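Local coordinates for cytosolic phospholipase A2 delta (Homo sapiens, PDB 5IZ5), which catalyses the calcium-dependent hydrolysis of glycerophospholipids at the sn-2 position, releasing a lysophospholipid and a fatty acid, with a preference for linoleic acid there, at residues Ser341-Leu346 with Thr368-His373; Glu394-Ser399 with Met775-Glu780; Val435-Leu440 with Arg523-Glu528; Ser536-Asp541 with Ser576-Ser581. The protein carries 3 engineered substitutions. All coordinates share one frame; numbering follows the deposited sequence.

Contact 1 (Ser341-Leu346 with Thr368-His373); sequences SLYGHL and TWTMAH
Thr370 sets its methyl group on the ring of Tyr343, and this pairing is the tight part of the contact. CG2 of Thr370 stands 3.5 Å from the centroid of the Tyr343 ring and only 7° off the ring normal, a CH-pi contact over the centre of the face. The threonine can do this because CG2 is anti to its own backbone N, which leaves OG1 beside that N (chi1 -54°) and turned to accommodate a hydrogen bond with the carbonyl oxygen of Met339, one turn back on the opposing helix. The same methyl is met tip to tip by Leu346, whose CD1 lies 4.0 Å from Thr370 CG2. Leu342 comes at an oblique angle from the preceding turn, its CD2 3.9 Å from Thr370 CB.

The two helices belong to the alpha/beta core of the lipase domain. Helix 335-351 connects the parallel strands 327-331 and 360-363 in a beta-alpha-beta crossover, and helix 367-375 follows just after the nucleophile Ser365. Over these short segments the axes come within 9.7 Å at their closest and are inclined at 55°.

Away from the threonine the packing gives way to a single polar link. Tyr343 crosses His373 at about a right angle, and its OH reaches the edge of the imidazole, 2.8 Å from His373 ND1, in a hydrogen bond that either group could donate. His373 is partly exposed, unlike the buried residues around Thr370, and Tyr391 of helix 386-397 stacks on its ring.

Contact 2 (Glu394-Ser399 with Met775-Glu780); sequences EHLAKS and MTYKEE. With SO4 (sulfate ion), chain M.
Leu396 and Tyr777 meet through both backbone and side chain. Among the backbone interactions, Tyr777 N donates to Leu396 O at 2.9 Å with an N-H...O angle of 157°, the donor standing above the carbonyl plane. The same oxygen, Leu396 O, receives a CA-H...O contact from Thr776 CA at 3.3 Å. A second contact of this type runs the other way, Ala397 CA lying 3.2 Å from Tyr777 O, so the two backbones bear closely on each other at the last turn of helix 386-397.

The apolar interactions centre on Leu396. Its side chain runs beside that of Tyr777, pointing the same way, and Leu396 CD2 rests over one ring face, offset toward the rim, with Tyr777 CD1 3.4 Å away. The other branch, Leu396 CD1, reaches Met775 CE at 3.9 Å.

Charge plays a looser part. The carboxylates of Glu394 and Glu779 come near without touching, and Glu394 is balanced by a salt bridge to Arg390.

A sulfate, probably from the crystallisation liquor, bridges the segments, with Ser399 OG on its O4 and Thr776 OG1 on its O2. Both bonds are modelled very short, which leaves their exact geometry doubtful. Lys400 N and Leu401 N also bind the ion.

At the C-terminal end of helix 386-397, then, a distant loop and a lysine satisfy carbonyls: Tyr777 N takes Leu396 O, and Lys400 NZ those of His395 and Lys398, along with Met775 O. The loop leads into helix 779-794 and brings the Met775 side chain to about 6 Å from Gly335 of the substrate-binding site.

Contact 3 (Val435-Leu440 with Arg523-Glu528); sequences VLESML and RICFLE
Leu436 opens the contact by laying CD2 against the aliphatic start of Glu528, 4.0 Å from its CB, the two side chains crossing at about a right angle. Next comes Glu437, which carries the polar chemistry. With CG anti to the backbone N (chi1 -173°) and the chain extended beyond it, Glu437 reaches across to Arg523; on the way Glu437 CB packs 3.7 Å from Cys525 CB. The carboxylate is gripped side-on. Arg523 NE meets the syn lone pair of Glu437 OE2 at 2.9 Å, Arg523 NH2 reaches Glu437 OE1 at 3.0 Å, and the two planes are only 15° apart. Glu437 OE2 is further held by Met445 N and by a water that links it to Cys525 N, so three donors converge on one buried oxygen. The guanidinium has a second acid at Glu415, and Phe526 CE2 lies over one of its faces. Last in line, Leu440 reaches tip to tip toward Glu528, with Leu440 CD2 4.0 Å from Glu528 OE2.

Segments 435-440 and 524-528 cross at 108°, joined by a bidentate salt bridge at the N-terminal end of the second. The apolar flank continues to Trp369, on the helix that follows the nucleophile, and places this helix pair in the shell around the catalytic serine.

Contact 4 (Ser536-Asp541 with Ser576-Ser581); sequences SLNLLD and SRLEAS. With SO4 (sulfate ion), chain M.
Asp541 OD2 receives two nitrogens of one guanidinium: Arg577 NH2 at 2.9 Å, with an N-H...O angle of 159°, and Arg577 NH1 more weakly at 3.3 Å. NH2 meets OD2 on the anti side, and the carboxylate and guanidinium planes stand almost perpendicular, 89° apart. Arg577 NH1 has a second acceptor, Asn538 OD1 at 2.9 Å. That bond is more bent, and the donor lies above the amide plane. One turn of helix 534-543 therefore offers two acceptors to one charged group, whose chain is bent at chi3 (63°), the torsion that sets NE.

Apolar atoms fill in around the ion pair. Leu537 CD2 comes within 3.3 Å of Arg577 NH1. Leu578 places CD2 over a face of the neighbouring guanidinium, toward its rim, and 3.7 Å from Asn538 CB, while CD1 presses against Asp541 CB at 3.3 Å, a tight fit.

Farther on, Ser581 OG approaches the sulfate, whose place there is less sure. Ser773 holds Arg577 O. This loop docks on a helix through an arginine that bonds two side chains one turn apart, near the active site: the side chain of Leu537 is about 8 Å from that of Asp651, probably the proton acceptor.

In the fold
Contacts 1 and 3 are the buried pair, each a helix packed on a helix. Contacts 2 and 4 are partly buried and dock irregular chain against a helix. Chemistry follows place only in part, since contact 1 combines a methyl-aromatic fit with one hydrogen bond at its partly exposed side, whereas contact 3, equally buried, encloses a salt bridge whose acid has further donors. Trp369 joins these two, touching Leu436, Leu440 and Glu528, and also meets Met775 of contact 2. Contact 2 is tied to contact 3 through Lys398 NZ and Ser438 O, 2.9 Å apart. Contacts 2 and 4 do not touch, but share the sulfate. All four bring a side chain within about 9 Å of substrate-binding Gly335.

Contact 1 (Ser341-Leu346 with Thr368-His373)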
# COMPACT_ATOMS: atom_id res chain seq x y z
N SER B 341 -1.69 -22.64 -12.56
CA SER B 341 -2.59 -23.46 -11.77
C SER B 341 -3.94 -22.78 -11.52
O SER B 341 -4.98 -23.43 -11.55
CB SER B 341 -1.93 -23.82 -10.44
OG SER B 341 -2.77 -24.64 -9.66
N LEU B 342 -3.90 -21.46 -11.29
CA LEU B 342 -5.11 -20.68 -11.05
C LEU B 342 -6.03 -20.67 -12.27
O LEU B 342 -7.25 -20.73 -12.13
CB LEU B 342 -4.75 -19.24 -10.64
CG LEU B 342 -5.90 -18.28 -10.33
CD1 LEU B 342 -6.87 -18.85 -9.30
CD2 LEU B 342 -5.33 -16.95 -9.82
N TYR B 343 -5.44 -20.59 -13.47
CA TYR B 343 -6.21 -20.72 -14.70
C TYR B 343 -7.01 -22.03 -14.70
O TYR B 343 -8.19 -22.06 -15.07
CB TYR B 343 -5.28 -20.71 -15.92
CG TYR B 343 -4.97 -19.34 -16.49
CD1 TYR B 343 -5.97 -18.54 -17.01
CD2 TYR B 343 -3.66 -18.86 -16.53
CE1 TYR B 343 -5.69 -17.29 -17.56
CE2 TYR B 343 -3.36 -17.62 -17.06
CZ TYR B 343 -4.38 -16.84 -17.57
OH TYR B 343 -4.09 -15.60 -18.10
N GLY B 344 -6.34 -23.11 -14.30
CA GLY B 344 -6.97 -24.43 -14.20
C GLY B 344 -8.08 -24.47 -13.17
O GLY B 344 -9.13 -25.06 -13.43
N HIS B 345 -7.85 -23.85 -12.02
CA HIS B 345 -8.88 -23.77 -10.98
C HIS B 345 -10.11 -23.01 -11.46
O HIS B 345 -11.24 -23.38 -11.15
CB HIS B 345 -8.33 -23.13 -9.71
CG HIS B 345 -7.33 -23.98 -8.98
ND1 HIS B 345 -7.37 -25.36 -9.00
CD2 HIS B 345 -6.29 -23.64 -8.19
CE1 HIS B 345 -6.38 -25.83 -8.27
NE2 HIS B 345 -5.71 -24.81 -7.76
N LEU B 346 -9.88 -21.93 -12.20
CA LEU B 346 -10.98 -21.14 -12.74
C LEU B 346 -11.73 -21.91 -13.83
O LEU B 346 -12.96 -21.82 -13.90
CB LEU B 346 -10.47 -19.80 -13.27
CG LEU B 346 -9.92 -18.81 -12.24
CD1 LEU B 346 -9.23 -17.65 -12.93
CD2 LEU B 346 -11.00 -18.30 -11.30
N THR B 368 -1.95 -12.61 -9.45
CA THR B 368 -2.45 -11.34 -10.01
C THR B 368 -2.27 -11.26 -11.52
O THR B 368 -2.97 -10.50 -12.18
CB THR B 368 -1.78 -10.09 -9.38
OG1 THR B 368 -0.39 -10.04 -9.72
CG2 THR B 368 -1.95 -10.06 -7.87
N TRP B 369 -1.33 -12.04 -12.06
CA TRP B 369 -1.11 -12.05 -13.51
C TRP B 369 -2.30 -12.68 -14.22
O TRP B 369 -2.74 -12.19 -15.27
CB TRP B 369 0.16 -12.82 -13.89
CG TRP B 369 1.41 -12.37 -13.18
CD1 TRP B 369 1.58 -11.22 -12.47
CD2 TRP B 369 2.66 -13.07 -13.14
NE1 TRP B 369 2.86 -11.17 -11.96
CE2 TRP B 369 3.54 -12.28 -12.36
CE3 TRP B 369 3.11 -14.29 -13.68
CZ2 TRP B 369 4.86 -12.68 -12.12
CZ3 TRP B 369 4.42 -14.68 -13.43
CH2 TRP B 369 5.28 -13.87 -12.65
N THR B 370 -2.81 -13.77 -13.66
CA THR B 370 -4.01 -14.43 -14.18
C THR B 370 -5.19 -13.46 -14.10
O THR B 370 -5.90 -13.26 -15.09
CB THR B 370 -4.35 -15.69 -13.37
OG1 THR B 370 -3.20 -16.55 -13.32
CG2 THR B 370 -5.52 -16.46 -13.99
N MET B 371 -5.35 -12.86 -12.93
CA MET B 371 -6.44 -11.94 -12.67
C MET B 371 -6.40 -10.76 -13.64
O MET B 371 -7.40 -10.42 -14.26
CB MET B 371 -6.39 -11.43 -11.23
CG MET B 371 -6.65 -12.52 -10.20
SD MET B 371 -6.21 -12.04 -8.53
CE MET B 371 -7.42 -10.75 -8.22
N ALA B 372 -5.23 -10.15 -13.78
CA ALA B 372 -5.08 -8.97 -14.63
C ALA B 372 -5.40 -9.29 -16.09
O ALA B 372 -6.12 -8.54 -16.75
CB ALA B 372 -3.68 -8.41 -14.51
N HIS B 373 -4.86 -10.39 -16.59
CA HIS B 373 -5.14 -10.78 -17.97
C HIS B 373 -6.64 -10.99 -18.20
O HIS B 373 -7.21 -10.48 -19.17
CB HIS B 373 -4.38 -12.05 -18.35
CG HIS B 373 -4.65 -12.50 -19.75
ND1 HIS B 373 -5.01 -13.80 -20.06
CD2 HIS B 373 -4.65 -11.82 -20.92
CE1 HIS B 373 -5.20 -13.90 -21.36
NE2 HIS B 373 -4.99 -12.71 -21.91

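Contact 2 (Glu394-Ser399 with Met775-Glu780)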
# COMPACT_ATOMS: atom_id res chain seq x y z
N GLU B 394 1.02 -20.22 -24.74
CA GLU B 394 1.90 -19.87 -25.84
C GLU B 394 2.98 -18.88 -25.42
O GLU B 394 4.16 -19.03 -25.78
CB GLU B 394 1.09 -19.33 -27.02
CG GLU B 394 0.29 -20.43 -27.72
CD GLU B 394 -0.64 -19.92 -28.81
OE1 GLU B 394 -0.73 -18.69 -29.01
OE2 GLU B 394 -1.28 -20.76 -29.47
N HIS B 395 2.60 -17.88 -24.63
CA HIS B 395 3.57 -16.90 -24.13
C HIS B 395 4.52 -17.51 -23.12
O HIS B 395 5.69 -17.14 -23.06
CB HIS B 395 2.85 -15.68 -23.55
CG HIS B 395 2.33 -14.76 -24.61
ND1 HIS B 395 3.15 -13.94 -25.34
CD2 HIS B 395 1.08 -14.56 -25.08
CE1 HIS B 395 2.44 -13.25 -26.21
NE2 HIS B 395 1.17 -13.62 -26.08
N LEU B 396 4.03 -18.45 -22.32
CA LEU B 396 4.88 -19.11 -21.34
C LEU B 396 5.85 -20.09 -22.02
O LEU B 396 6.91 -20.39 -21.48
CB LEU B 396 4.03 -19.80 -20.27
CG LEU B 396 4.61 -19.97 -18.86
CD1 LEU B 396 5.22 -18.70 -18.29
CD2 LEU B 396 3.52 -20.47 -17.92
N ALA B 397 5.50 -20.54 -23.23
CA ALA B 397 6.33 -21.47 -24.00
C ALA B 397 7.45 -20.81 -24.79
O ALA B 397 8.50 -21.42 -24.98
CB ALA B 397 5.45 -22.29 -24.95
N LYS B 398 7.24 -19.58 -25.26
CA LYS B 398 8.23 -18.90 -26.10
C LYS B 398 9.55 -18.67 -25.37
O LYS B 398 9.58 -18.57 -24.14
CB LYS B 398 7.69 -17.57 -26.62
CG LYS B 398 7.66 -16.48 -25.56
CD LYS B 398 6.83 -15.28 -25.99
CE LYS B 398 6.65 -14.31 -24.84
NZ LYS B 398 6.32 -12.95 -25.33
N SER B 399 10.63 -18.57 -26.13
CA SER B 399 11.97 -18.37 -25.56
C SER B 399 12.09 -17.00 -24.92
O SER B 399 11.82 -15.98 -25.55
CB SER B 399 13.05 -18.53 -26.63
OG SER B 399 14.31 -18.11 -26.14
N MET B 775 10.24 -18.97 -15.99
CA MET B 775 9.27 -18.26 -16.80
C MET B 775 9.14 -18.89 -18.19
O MET B 775 8.55 -18.29 -19.10
CB MET B 775 9.68 -16.78 -16.91
CG MET B 775 9.40 -15.94 -15.67
SD MET B 775 7.65 -15.72 -15.27
CE MET B 775 6.93 -15.44 -16.88
N THR B 776 9.68 -20.10 -18.37
CA THR B 776 9.56 -20.83 -19.62
C THR B 776 9.04 -22.24 -19.35
O THR B 776 9.73 -23.06 -18.76
CB THR B 776 10.91 -20.93 -20.35
OG1 THR B 776 11.53 -19.63 -20.38
CG2 THR B 776 10.72 -21.44 -21.78
N TYR B 777 7.79 -22.48 -19.75
CA TYR B 777 7.14 -23.77 -19.57
C TYR B 777 6.98 -24.41 -20.94
O TYR B 777 6.41 -23.80 -21.84
CB TYR B 777 5.75 -23.59 -18.96
CG TYR B 777 5.68 -23.34 -17.47
CD1 TYR B 777 4.49 -23.55 -16.77
CD2 TYR B 777 6.78 -22.90 -16.74
CE1 TYR B 777 4.40 -23.32 -15.41
CE2 TYR B 777 6.70 -22.67 -15.38
CZ TYR B 777 5.50 -22.88 -14.72
OH TYR B 777 5.42 -22.65 -13.36
N LYS B 778 7.48 -25.63 -21.11
CA LYS B 778 7.13 -26.44 -22.27
C LYS B 778 5.63 -26.67 -22.23
O LYS B 778 5.08 -26.89 -21.15
CB LYS B 778 7.87 -27.77 -22.25
CG LYS B 778 9.37 -27.66 -22.48
CD LYS B 778 10.15 -28.78 -21.82
CE LYS B 778 9.78 -30.15 -22.38
NZ LYS B 778 10.73 -31.20 -21.92
N GLU B 779 4.97 -26.59 -23.38
CA GLU B 779 3.51 -26.73 -23.42
C GLU B 779 3.06 -28.02 -22.73
O GLU B 779 2.03 -28.05 -22.06
CB GLU B 779 2.99 -26.67 -24.86
CG GLU B 779 3.27 -25.34 -25.55
CD GLU B 779 2.25 -24.96 -26.61
OE1 GLU B 779 2.39 -23.86 -27.19
OE2 GLU B 779 1.30 -25.73 -26.86
N GLU B 780 3.88 -29.05 -22.88
CA GLU B 780 3.73 -30.31 -22.15
C GLU B 780 3.57 -30.08 -20.65
O GLU B 780 2.62 -30.56 -20.04
CB GLU B 780 4.95 -31.19 -22.42
CG GLU B 780 4.71 -32.69 -22.40
CD GLU B 780 5.98 -33.49 -22.68
OE1 GLU B 780 5.89 -34.74 -22.74
OE2 GLU B 780 7.06 -32.87 -22.83
S SO4 M . 14.25 -19.64 -22.87
O1 SO4 M . 13.71 -20.84 -23.56
O2 SO4 M . 13.21 -19.07 -21.99
O3 SO4 M . 15.43 -20.02 -22.07
O4 SO4 M . 14.66 -18.63 -23.87

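Contact 3 (Val435-Leu440 with Arg523-Glu528)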
# COMPACT_ATOMS: atom_id res chain seq x y z
N VAL B 435 9.66 -5.88 -18.46
CA VAL B 435 10.10 -7.23 -18.77
C VAL B 435 8.96 -8.24 -18.59
O VAL B 435 8.73 -9.08 -19.46
CB VAL B 435 11.29 -7.60 -17.87
CG1 VAL B 435 11.52 -9.10 -17.84
CG2 VAL B 435 12.53 -6.85 -18.32
N LEU B 436 8.27 -8.15 -17.46
CA LEU B 436 7.12 -9.00 -17.19
C LEU B 436 6.07 -8.83 -18.29
O LEU B 436 5.55 -9.81 -18.80
CB LEU B 436 6.52 -8.67 -15.83
CG LEU B 436 5.24 -9.42 -15.45
CD1 LEU B 436 5.49 -10.93 -15.41
CD2 LEU B 436 4.73 -8.93 -14.11
N GLU B 437 5.80 -7.57 -18.66
CA GLU B 437 4.86 -7.28 -19.73
C GLU B 437 5.26 -7.98 -21.03
O GLU B 437 4.42 -8.56 -21.70
CB GLU B 437 4.76 -5.77 -19.97
CG GLU B 437 3.68 -5.37 -20.96
CD GLU B 437 3.57 -3.87 -21.16
OE1 GLU B 437 4.61 -3.23 -21.42
OE2 GLU B 437 2.46 -3.33 -21.04
N SER B 438 6.54 -7.89 -21.36
CA SER B 438 7.10 -8.56 -22.55
C SER B 438 6.93 -10.09 -22.50
O SER B 438 6.65 -10.72 -23.52
CB SER B 438 8.59 -8.18 -22.72
OG SER B 438 8.74 -6.92 -23.36
N MET B 439 7.10 -10.68 -21.32
CA MET B 439 7.01 -12.14 -21.19
C MET B 439 5.57 -12.63 -21.27
O MET B 439 5.30 -13.66 -21.91
CB MET B 439 7.65 -12.59 -19.87
CG MET B 439 9.15 -12.34 -19.81
SD MET B 439 9.86 -12.78 -18.22
CE MET B 439 10.80 -14.21 -18.69
N LEU B 440 4.66 -11.90 -20.65
CA LEU B 440 3.24 -12.26 -20.63
C LEU B 440 2.54 -11.96 -21.95
O LEU B 440 1.64 -12.71 -22.36
CB LEU B 440 2.52 -11.54 -19.48
CG LEU B 440 2.41 -12.24 -18.11
CD1 LEU B 440 3.58 -13.16 -17.79
CD2 LEU B 440 2.20 -11.21 -17.01
N ARG B 523 -0.18 1.88 -16.90
CA ARG B 523 -0.46 0.59 -17.51
C ARG B 523 -0.45 -0.49 -16.42
O ARG B 523 0.31 -0.39 -15.45
CB ARG B 523 0.66 0.31 -18.52
CG ARG B 523 0.21 -0.31 -19.81
CD ARG B 523 1.12 0.08 -20.97
NE ARG B 523 2.48 -0.46 -20.88
CZ ARG B 523 3.60 0.27 -20.82
NH1 ARG B 523 3.57 1.60 -20.79
NH2 ARG B 523 4.78 -0.34 -20.78
N ILE B 524 -1.28 -1.53 -16.57
CA ILE B 524 -1.44 -2.53 -15.50
C ILE B 524 -0.17 -3.32 -15.17
O ILE B 524 -0.01 -3.75 -14.03
CB ILE B 524 -2.63 -3.50 -15.75
CG1 ILE B 524 -2.90 -4.31 -14.47
CG2 ILE B 524 -2.36 -4.43 -16.93
CD1 ILE B 524 -4.32 -4.24 -13.98
N CYS B 525 0.74 -3.47 -16.14
CA CYS B 525 2.01 -4.14 -15.87
C CYS B 525 2.79 -3.49 -14.72
O CYS B 525 3.55 -4.18 -14.04
CB CYS B 525 2.89 -4.20 -17.13
SG CYS B 525 3.40 -2.61 -17.82
N PHE B 526 2.59 -2.19 -14.49
CA PHE B 526 3.26 -1.50 -13.39
C PHE B 526 2.68 -1.88 -12.05
O PHE B 526 3.41 -1.91 -11.06
CB PHE B 526 3.25 0.03 -13.59
CG PHE B 526 4.11 0.47 -14.73
CD1 PHE B 526 5.47 0.69 -14.54
CD2 PHE B 526 3.58 0.61 -16.00
CE1 PHE B 526 6.28 1.06 -15.61
CE2 PHE B 526 4.38 0.99 -17.07
CZ PHE B 526 5.73 1.20 -16.87
N LEU B 527 1.39 -2.18 -12.00
CA LEU B 527 0.80 -2.70 -10.78
C LEU B 527 1.16 -4.18 -10.60
O LEU B 527 1.47 -4.60 -9.49
CB LEU B 527 -0.72 -2.51 -10.78
CG LEU B 527 -1.22 -1.07 -10.79
CD1 LEU B 527 -2.72 -1.06 -10.58
CD2 LEU B 527 -0.55 -0.21 -9.72
N GLU B 528 1.12 -4.94 -11.68
CA GLU B 528 1.56 -6.34 -11.63
C GLU B 528 2.98 -6.45 -11.09
O GLU B 528 3.29 -7.37 -10.33
CB GLU B 528 1.46 -6.99 -13.01
CG GLU B 528 0.03 -7.28 -13.41
CD GLU B 528 -0.08 -7.72 -14.85
OE1 GLU B 528 0.15 -6.89 -15.76
OE2 GLU B 528 -0.39 -8.90 -15.08
O HOH W 1 0.46 -3.64 -19.09

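Contact 4 (Ser536-Asp541 with Ser576-Ser581)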
# COMPACT_ATOMS: atom_id res chain seq x y z
N SER B 536 11.80 -8.55 -8.21
CA SER B 536 12.80 -7.49 -8.13
C SER B 536 13.95 -7.92 -7.24
O SER B 536 15.11 -7.66 -7.55
CB SER B 536 12.21 -6.19 -7.57
OG SER B 536 11.16 -5.73 -8.40
N LEU B 537 13.64 -8.59 -6.14
CA LEU B 537 14.68 -9.09 -5.26
C LEU B 537 15.42 -10.26 -5.90
O LEU B 537 16.63 -10.37 -5.75
CB LEU B 537 14.10 -9.47 -3.91
CG LEU B 537 14.96 -10.25 -2.91
CD1 LEU B 537 14.42 -10.05 -1.50
CD2 LEU B 537 15.03 -11.74 -3.22
N ASN B 538 14.71 -11.13 -6.61
CA ASN B 538 15.38 -12.23 -7.30
C ASN B 538 16.30 -11.73 -8.42
O ASN B 538 17.33 -12.33 -8.70
CB ASN B 538 14.39 -13.23 -7.88
CG ASN B 538 13.68 -14.02 -6.81
OD1 ASN B 538 14.00 -13.92 -5.63
ND2 ASN B 538 12.69 -14.80 -7.23
N LEU B 539 15.91 -10.63 -9.06
CA LEU B 539 16.73 -10.06 -10.13
C LEU B 539 17.99 -9.47 -9.51
O LEU B 539 19.08 -9.59 -10.05
CB LEU B 539 15.95 -8.98 -10.89
CG LEU B 539 16.51 -8.49 -12.24
CD1 LEU B 539 16.78 -9.62 -13.23
CD2 LEU B 539 15.57 -7.47 -12.87
N LEU B 540 17.84 -8.86 -8.33
CA LEU B 540 18.96 -8.23 -7.66
C LEU B 540 20.01 -9.25 -7.22
O LEU B 540 21.21 -9.03 -7.40
CB LEU B 540 18.45 -7.42 -6.46
CG LEU B 540 19.54 -6.73 -5.59
CD1 LEU B 540 19.28 -5.25 -5.34
CD2 LEU B 540 19.68 -7.44 -4.25
N ASP B 541 19.57 -10.37 -6.64
CA ASP B 541 20.48 -11.44 -6.23
C ASP B 541 21.15 -12.16 -7.41
O ASP B 541 22.34 -12.49 -7.35
CB ASP B 541 19.75 -12.50 -5.40
CG ASP B 541 19.44 -12.04 -3.98
OD1 ASP B 541 19.89 -10.96 -3.55
OD2 ASP B 541 18.72 -12.80 -3.28
N SER B 576 16.73 -23.75 -5.91
CA SER B 576 16.20 -23.59 -7.25
C SER B 576 15.76 -22.15 -7.54
O SER B 576 15.37 -21.83 -8.66
CB SER B 576 15.01 -24.54 -7.46
OG SER B 576 14.05 -24.37 -6.43
N ARG B 577 15.83 -21.28 -6.52
CA ARG B 577 15.23 -19.95 -6.56
C ARG B 577 15.75 -19.08 -7.70
O ARG B 577 14.98 -18.62 -8.53
CB ARG B 577 15.44 -19.22 -5.23
CG ARG B 577 14.71 -17.89 -5.10
CD ARG B 577 14.83 -17.32 -3.70
NE ARG B 577 16.23 -17.00 -3.36
CZ ARG B 577 16.81 -15.81 -3.48
NH1 ARG B 577 16.14 -14.75 -3.92
NH2 ARG B 577 18.08 -15.67 -3.14
N LEU B 578 17.07 -18.87 -7.74
CA LEU B 578 17.68 -18.00 -8.74
C LEU B 578 18.20 -18.79 -9.94
O LEU B 578 19.36 -18.64 -10.34
CB LEU B 578 18.83 -17.20 -8.12
CG LEU B 578 18.47 -16.41 -6.86
CD1 LEU B 578 19.70 -15.68 -6.35
CD2 LEU B 578 17.33 -15.43 -7.12
N GLU B 579 17.34 -19.61 -10.53
CA GLU B 579 17.70 -20.37 -11.72
C GLU B 579 16.56 -20.46 -12.72
O GLU B 579 15.60 -21.22 -12.55
CB GLU B 579 18.25 -21.76 -11.36
CG GLU B 579 19.77 -21.82 -11.41
CD GLU B 579 20.36 -22.95 -10.60
OE1 GLU B 579 19.89 -24.10 -10.75
OE2 GLU B 579 21.29 -22.70 -9.80
N ALA B 580 16.67 -19.63 -13.74
CA ALA B 580 15.81 -19.65 -14.90
C ALA B 580 16.56 -18.86 -15.97
O ALA B 580 17.42 -18.04 -15.64
CB ALA B 580 14.48 -18.99 -14.59
N SER B 581 16.25 -19.10 -17.24
CA SER B 581 17.03 -18.53 -18.32
C SER B 581 17.04 -17.01 -18.32
O SER B 581 18.10 -16.40 -18.43
CB SER B 581 16.49 -19.00 -19.67
OG SER B 581 16.56 -20.40 -19.79
S SO4 M . 14.25 -19.64 -22.87
O1 SO4 M . 13.71 -20.84 -23.56
O2 SO4 M . 13.21 -19.07 -21.99
O3 SO4 M . 15.43 -20.02 -22.07
O4 SO4 M . 14.66 -18.63 -23.87